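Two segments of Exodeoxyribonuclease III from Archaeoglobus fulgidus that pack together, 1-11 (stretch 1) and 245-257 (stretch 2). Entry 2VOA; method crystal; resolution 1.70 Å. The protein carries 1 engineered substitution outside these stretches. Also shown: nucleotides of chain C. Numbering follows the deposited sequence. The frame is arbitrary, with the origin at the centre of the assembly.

Stretch 1, residues 1-11: MLKIATFNVNS
Stretch 2 (245-257) PSDHLPLVAVFDV

The N-terminal strand, 2-8, runs antiparallel to the strand of the C-terminal stretch that ends at F255: their axes approach to 4.7 Å, with 164° between N-to-C directions. Both are extended (L2 phi/psi -123/129, I4 -126/131, A253 -127/144). Together the stretches bury 968 Å², summed over both sides.

Three hydrogen-bonded pairs set the register, each closing a two-bond ring: L2 N to F255 O 2.9 Å and F255 N to L2 O 2.8 Å; I4 N to A253 O 2.9 Å and A253 N to I4 O 2.8 Å; T6 N to L251 O 2.8 Å and L251 N to T6 O 2.9 Å. Their N-H...O angles, 160-169°, indicate nearly straight bonds. The intervening pairs, K3 with V254 and A5 with V252, make no such bonds to each other, and their CA atoms lie only 4.5 and 4.3 Å apart. Some of the same carbonyl oxygens also take CA-H...O contacts, as in A5 CA to L251 O, 3.1 Å. At the chain termini, M1 N forms a salt bridge with V257 OXT at 3.2 Å, its hydrogen bond weak.

Side chains alternate between two faces. L2, I4, T6, L251, A253 and F255 share one; I4 (chi1 m, chi2 t) brings CD1 to 3.9 Å from F255 CE1, F255 being m with chi2 87°. T6, chi1 t, sets CG2 3.8 Å from L251 CB, while its OG1 is hydrogen-bonded elsewhere in the structure. On the other face, A5 and V252 (t) are buried, with A5 CB 4.2 Å from V252 CG2. K3 (t, t, m, t) uses its aliphatic portion, CG lying 3.7 Å from V252 CG1, leaving NZ to bond elsewhere.

Beyond the ladder, side chains and water take over. The F7 ring (t, chi2 18°) receives P250 CG over its face, 3.7 Å from the centroid and 7° off the normal; proline supplies C-H groups but no backbone N-H. Water 1 bridges N8 and L249 across the stretches, accepting from N8 N at 3.0 Å and donating to L249 O at 2.8 Å.

N8 (t) places CB over the H248 ring (m, chi2 -112°), 3.6 Å from its centroid. S246 (t) points toward N8, and its OG donates to N8 O at 2.7 Å; the same OG accepts from H248 N at 3.3 Å. N8 OD1 accepts from N10 N at 3.1 Å (146°), where N10 has phi/psi 46/63.

This loop reaches the DNA: N10 (t) donates ND2 to DG3 O4' at 3.2 Å, and S11 (t) donates OG to DG4 OP1 at 2.7 Å.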

# COMPACT_ATOMS: atom_id res chain seq x y z
N MET A 1 20.49 27.71 -17.10
CA MET A 1 20.76 26.25 -17.14
C MET A 1 19.51 25.46 -17.49
O MET A 1 18.38 25.89 -17.24
CB MET A 1 21.32 25.75 -15.80
CG MET A 1 20.43 26.07 -14.60
SD MET A 1 20.73 25.00 -13.15
CE MET A 1 19.65 23.65 -13.56
N LEU A 2 19.73 24.29 -18.07
CA LEU A 2 18.65 23.41 -18.48
C LEU A 2 18.86 22.06 -17.78
O LEU A 2 19.94 21.47 -17.86
CB LEU A 2 18.70 23.20 -19.99
CG LEU A 2 17.77 22.23 -20.69
CD1 LEU A 2 16.36 22.76 -20.73
CD2 LEU A 2 18.33 22.04 -22.11
N LYS A 3 17.81 21.57 -17.12
CA LYS A 3 17.90 20.33 -16.36
C LYS A 3 16.93 19.30 -16.93
O LYS A 3 15.72 19.55 -17.01
CB LYS A 3 17.64 20.60 -14.87
CG LYS A 3 17.75 19.33 -13.99
CD LYS A 3 17.41 19.57 -12.51
CE LYS A 3 18.45 20.44 -11.81
NZ LYS A 3 18.05 20.78 -10.39
N ILE A 4 17.46 18.13 -17.29
CA ILE A 4 16.66 17.05 -17.88
C ILE A 4 16.87 15.78 -17.08
O ILE A 4 18.02 15.41 -16.79
CB ILE A 4 17.00 16.84 -19.38
CG1 ILE A 4 16.70 18.12 -20.15
CG2 ILE A 4 16.12 15.69 -19.98
CD1 ILE A 4 17.34 18.19 -21.56
N ALA A 5 15.79 15.11 -16.70
CA ALA A 5 15.92 13.91 -15.89
C ALA A 5 15.13 12.75 -16.50
O ALA A 5 14.22 12.96 -17.31
CB ALA A 5 15.46 14.19 -14.47
N THR A 6 15.50 11.54 -16.09
CA THR A 6 14.77 10.33 -16.47
C THR A 6 14.54 9.45 -15.25
O THR A 6 15.42 9.33 -14.39
CB THR A 6 15.48 9.55 -17.65
OG1 THR A 6 14.70 8.41 -18.03
CG2 THR A 6 16.89 9.10 -17.32
N PHE A 7 13.38 8.80 -15.18
CA PHE A 7 12.99 8.06 -13.95
C PHE A 7 11.99 6.97 -14.27
O PHE A 7 10.87 7.28 -14.68
CB PHE A 7 12.39 9.08 -12.94
CG PHE A 7 12.13 8.55 -11.54
CD1 PHE A 7 12.73 7.39 -11.04
CD2 PHE A 7 11.28 9.27 -10.70
CE1 PHE A 7 12.47 6.95 -9.72
CE2 PHE A 7 11.01 8.85 -9.39
CZ PHE A 7 11.61 7.69 -8.90
N ASN A 8 12.40 5.70 -14.06
CA ASN A 8 11.47 4.57 -14.10
C ASN A 8 10.75 4.55 -12.76
O ASN A 8 11.36 4.36 -11.71
CB ASN A 8 12.24 3.28 -14.39
CG ASN A 8 11.33 2.08 -14.41
OD1 ASN A 8 10.40 1.97 -13.59
ND2 ASN A 8 11.59 1.16 -15.35
N VAL A 9 9.44 4.82 -12.80
CA VAL A 9 8.67 5.06 -11.57
C VAL A 9 8.01 3.81 -10.96
O VAL A 9 7.47 3.87 -9.84
CB VAL A 9 7.59 6.18 -11.80
CG1 VAL A 9 8.24 7.49 -12.21
CG2 VAL A 9 6.55 5.73 -12.84
N ASN A 10 8.04 2.70 -11.68
CA ASN A 10 7.34 1.46 -11.28
C ASN A 10 5.89 1.71 -10.80
O ASN A 10 5.55 1.46 -9.65
CB ASN A 10 8.16 0.61 -10.27
CG ASN A 10 7.44 -0.66 -9.86
OD1 ASN A 10 6.74 -1.26 -10.67
ND2 ASN A 10 7.57 -1.04 -8.59
N SER A 11 5.08 2.21 -11.73
CA SER A 11 3.65 2.57 -11.55
C SER A 11 3.49 3.99 -11.00
O SER A 11 3.69 4.26 -9.78
CB SER A 11 2.84 1.58 -10.70
OG SER A 11 1.45 1.94 -10.71
N PRO A 245 9.78 3.13 -2.19
CA PRO A 245 10.52 3.70 -3.33
C PRO A 245 10.29 2.92 -4.61
O PRO A 245 9.93 1.74 -4.56
CB PRO A 245 11.98 3.54 -2.90
CG PRO A 245 11.98 2.29 -2.05
CD PRO A 245 10.63 2.28 -1.33
N SER A 246 10.53 3.57 -5.75
CA SER A 246 10.73 2.84 -7.01
C SER A 246 12.00 1.99 -6.85
O SER A 246 12.85 2.32 -6.03
CB SER A 246 10.97 3.80 -8.18
OG SER A 246 11.05 3.05 -9.39
N ASP A 247 12.15 0.94 -7.65
CA ASP A 247 13.42 0.21 -7.67
C ASP A 247 14.52 0.96 -8.43
O ASP A 247 15.71 0.71 -8.22
CB ASP A 247 13.28 -1.26 -8.14
CG ASP A 247 12.40 -1.43 -9.38
OD1 ASP A 247 12.00 -0.42 -10.04
OD2 ASP A 247 12.15 -2.61 -9.73
N HIS A 248 14.13 1.91 -9.30
CA HIS A 248 15.09 2.77 -10.01
C HIS A 248 15.32 4.11 -9.28
O HIS A 248 14.47 4.54 -8.48
CB HIS A 248 14.59 3.04 -11.44
CG HIS A 248 14.62 1.84 -12.31
ND1 HIS A 248 15.49 1.73 -13.39
CD2 HIS A 248 13.86 0.72 -12.32
CE1 HIS A 248 15.29 0.57 -13.98
NE2 HIS A 248 14.32 -0.07 -13.35
N LEU A 249 16.45 4.75 -9.60
CA LEU A 249 16.78 6.12 -9.17
C LEU A 249 16.56 7.10 -10.34
O LEU A 249 16.80 6.72 -11.50
CB LEU A 249 18.28 6.21 -8.82
CG LEU A 249 18.87 5.62 -7.54
CD1 LEU A 249 18.81 4.10 -7.54
CD2 LEU A 249 20.30 6.09 -7.41
N PRO A 250 16.16 8.37 -10.06
CA PRO A 250 16.24 9.35 -11.15
C PRO A 250 17.69 9.57 -11.61
O PRO A 250 18.62 9.56 -10.78
CB PRO A 250 15.73 10.66 -10.50
CG PRO A 250 14.87 10.20 -9.40
CD PRO A 250 15.61 8.99 -8.85
N LEU A 251 17.86 9.78 -12.91
CA LEU A 251 19.14 10.16 -13.47
C LEU A 251 18.93 11.59 -14.00
O LEU A 251 17.93 11.84 -14.70
CB LEU A 251 19.56 9.19 -14.59
CG LEU A 251 20.90 9.49 -15.26
CD1 LEU A 251 22.06 9.31 -14.27
CD2 LEU A 251 21.07 8.60 -16.52
N VAL A 252 19.82 12.50 -13.61
CA VAL A 252 19.66 13.95 -13.85
C VAL A 252 20.85 14.46 -14.66
O VAL A 252 21.99 14.09 -14.37
CB VAL A 252 19.58 14.75 -12.51
CG1 VAL A 252 19.28 16.24 -12.76
CG2 VAL A 252 18.52 14.14 -11.58
N ALA A 253 20.59 15.28 -15.69
CA ALA A 253 21.67 15.96 -16.41
C ALA A 253 21.38 17.45 -16.46
O ALA A 253 20.21 17.86 -16.57
CB ALA A 253 21.78 15.42 -17.85
N VAL A 254 22.44 18.25 -16.36
CA VAL A 254 22.37 19.71 -16.39
C VAL A 254 23.25 20.22 -17.54
O VAL A 254 24.40 19.79 -17.71
CB VAL A 254 22.79 20.34 -15.04
CG1 VAL A 254 22.66 21.87 -15.09
CG2 VAL A 254 21.96 19.75 -13.87
N PHE A 255 22.65 21.12 -18.34
CA PHE A 255 23.28 21.71 -19.53
C PHE A 255 23.39 23.23 -19.40
O PHE A 255 22.47 23.90 -18.89
CB PHE A 255 22.47 21.33 -20.78
CG PHE A 255 22.30 19.85 -20.94
CD1 PHE A 255 21.23 19.16 -20.33
CD2 PHE A 255 23.23 19.12 -21.70
CE1 PHE A 255 21.08 17.77 -20.49
CE2 PHE A 255 23.10 17.71 -21.87
CZ PHE A 255 22.03 17.04 -21.23
N ASP A 256 24.50 23.76 -19.92
CA ASP A 256 24.81 25.17 -19.90
C ASP A 256 24.10 25.83 -21.10
O ASP A 256 24.72 26.15 -22.12
CB ASP A 256 26.33 25.30 -20.02
CG ASP A 256 26.90 26.44 -19.20
OD1 ASP A 256 28.15 26.57 -19.23
OD2 ASP A 256 26.13 27.21 -18.57
N VAL A 257 22.79 25.99 -20.95
CA VAL A 257 21.90 26.50 -21.99
C VAL A 257 20.97 27.52 -21.32
O VAL A 257 20.70 28.65 -21.79
CB VAL A 257 21.04 25.35 -22.57
CG1 VAL A 257 19.98 25.87 -23.55
CG2 VAL A 257 21.90 24.29 -23.24
OXT VAL A 257 20.44 27.17 -20.24
P DG C 3 5.24 -1.06 -4.26
OP1 DG C 3 6.28 -0.10 -3.85
OP2 DG C 3 4.11 -1.40 -3.34
O5' DG C 3 4.58 -0.59 -5.63
C5' DG C 3 3.44 -1.20 -6.21
C4' DG C 3 3.76 -1.41 -7.67
O4' DG C 3 4.78 -2.43 -7.81
C3' DG C 3 2.59 -1.88 -8.51
O3' DG C 3 1.84 -0.78 -8.94
C2' DG C 3 3.32 -2.57 -9.66
C1' DG C 3 4.38 -3.30 -8.86
N9 DG C 3 3.99 -4.62 -8.32
C8 DG C 3 3.82 -4.95 -6.99
N7 DG C 3 3.48 -6.19 -6.79
C5 DG C 3 3.41 -6.74 -8.06
C6 DG C 3 3.09 -8.06 -8.48
O6 DG C 3 2.80 -9.03 -7.76
N1 DG C 3 3.12 -8.20 -9.87
C2 DG C 3 3.45 -7.18 -10.74
N2 DG C 3 3.44 -7.48 -12.04
N3 DG C 3 3.75 -5.93 -10.36
C4 DG C 3 3.72 -5.78 -9.01
P DG C 4 0.26 -0.69 -8.71
OP1 DG C 4 -0.12 0.73 -8.92
OP2 DG C 4 -0.09 -1.37 -7.44
O5' DG C 4 -0.37 -1.54 -9.91
C5' DG C 4 -0.05 -1.21 -11.27
C4' DG C 4 -0.15 -2.43 -12.17
O4' DG C 4 0.81 -3.42 -11.75
C3' DG C 4 -1.49 -3.17 -12.14
O3' DG C 4 -2.38 -2.53 -13.03
C2' DG C 4 -1.06 -4.54 -12.68
C1' DG C 4 0.28 -4.72 -11.96
N9 DG C 4 0.17 -5.45 -10.68
C8 DG C 4 0.30 -4.95 -9.40
N7 DG C 4 0.16 -5.85 -8.46
C5 DG C 4 -0.09 -7.05 -9.15
C6 DG C 4 -0.34 -8.38 -8.69
O6 DG C 4 -0.39 -8.80 -7.52
N1 DG C 4 -0.56 -9.29 -9.74
C2 DG C 4 -0.53 -8.95 -11.08
N2 DG C 4 -0.75 -9.94 -11.97
N3 DG C 4 -0.30 -7.71 -11.52
C4 DG C 4 -0.08 -6.81 -10.51
O HOH W 1 15.33 5.52 -13.57
O HOH W 2 10.45 -0.59 -12.33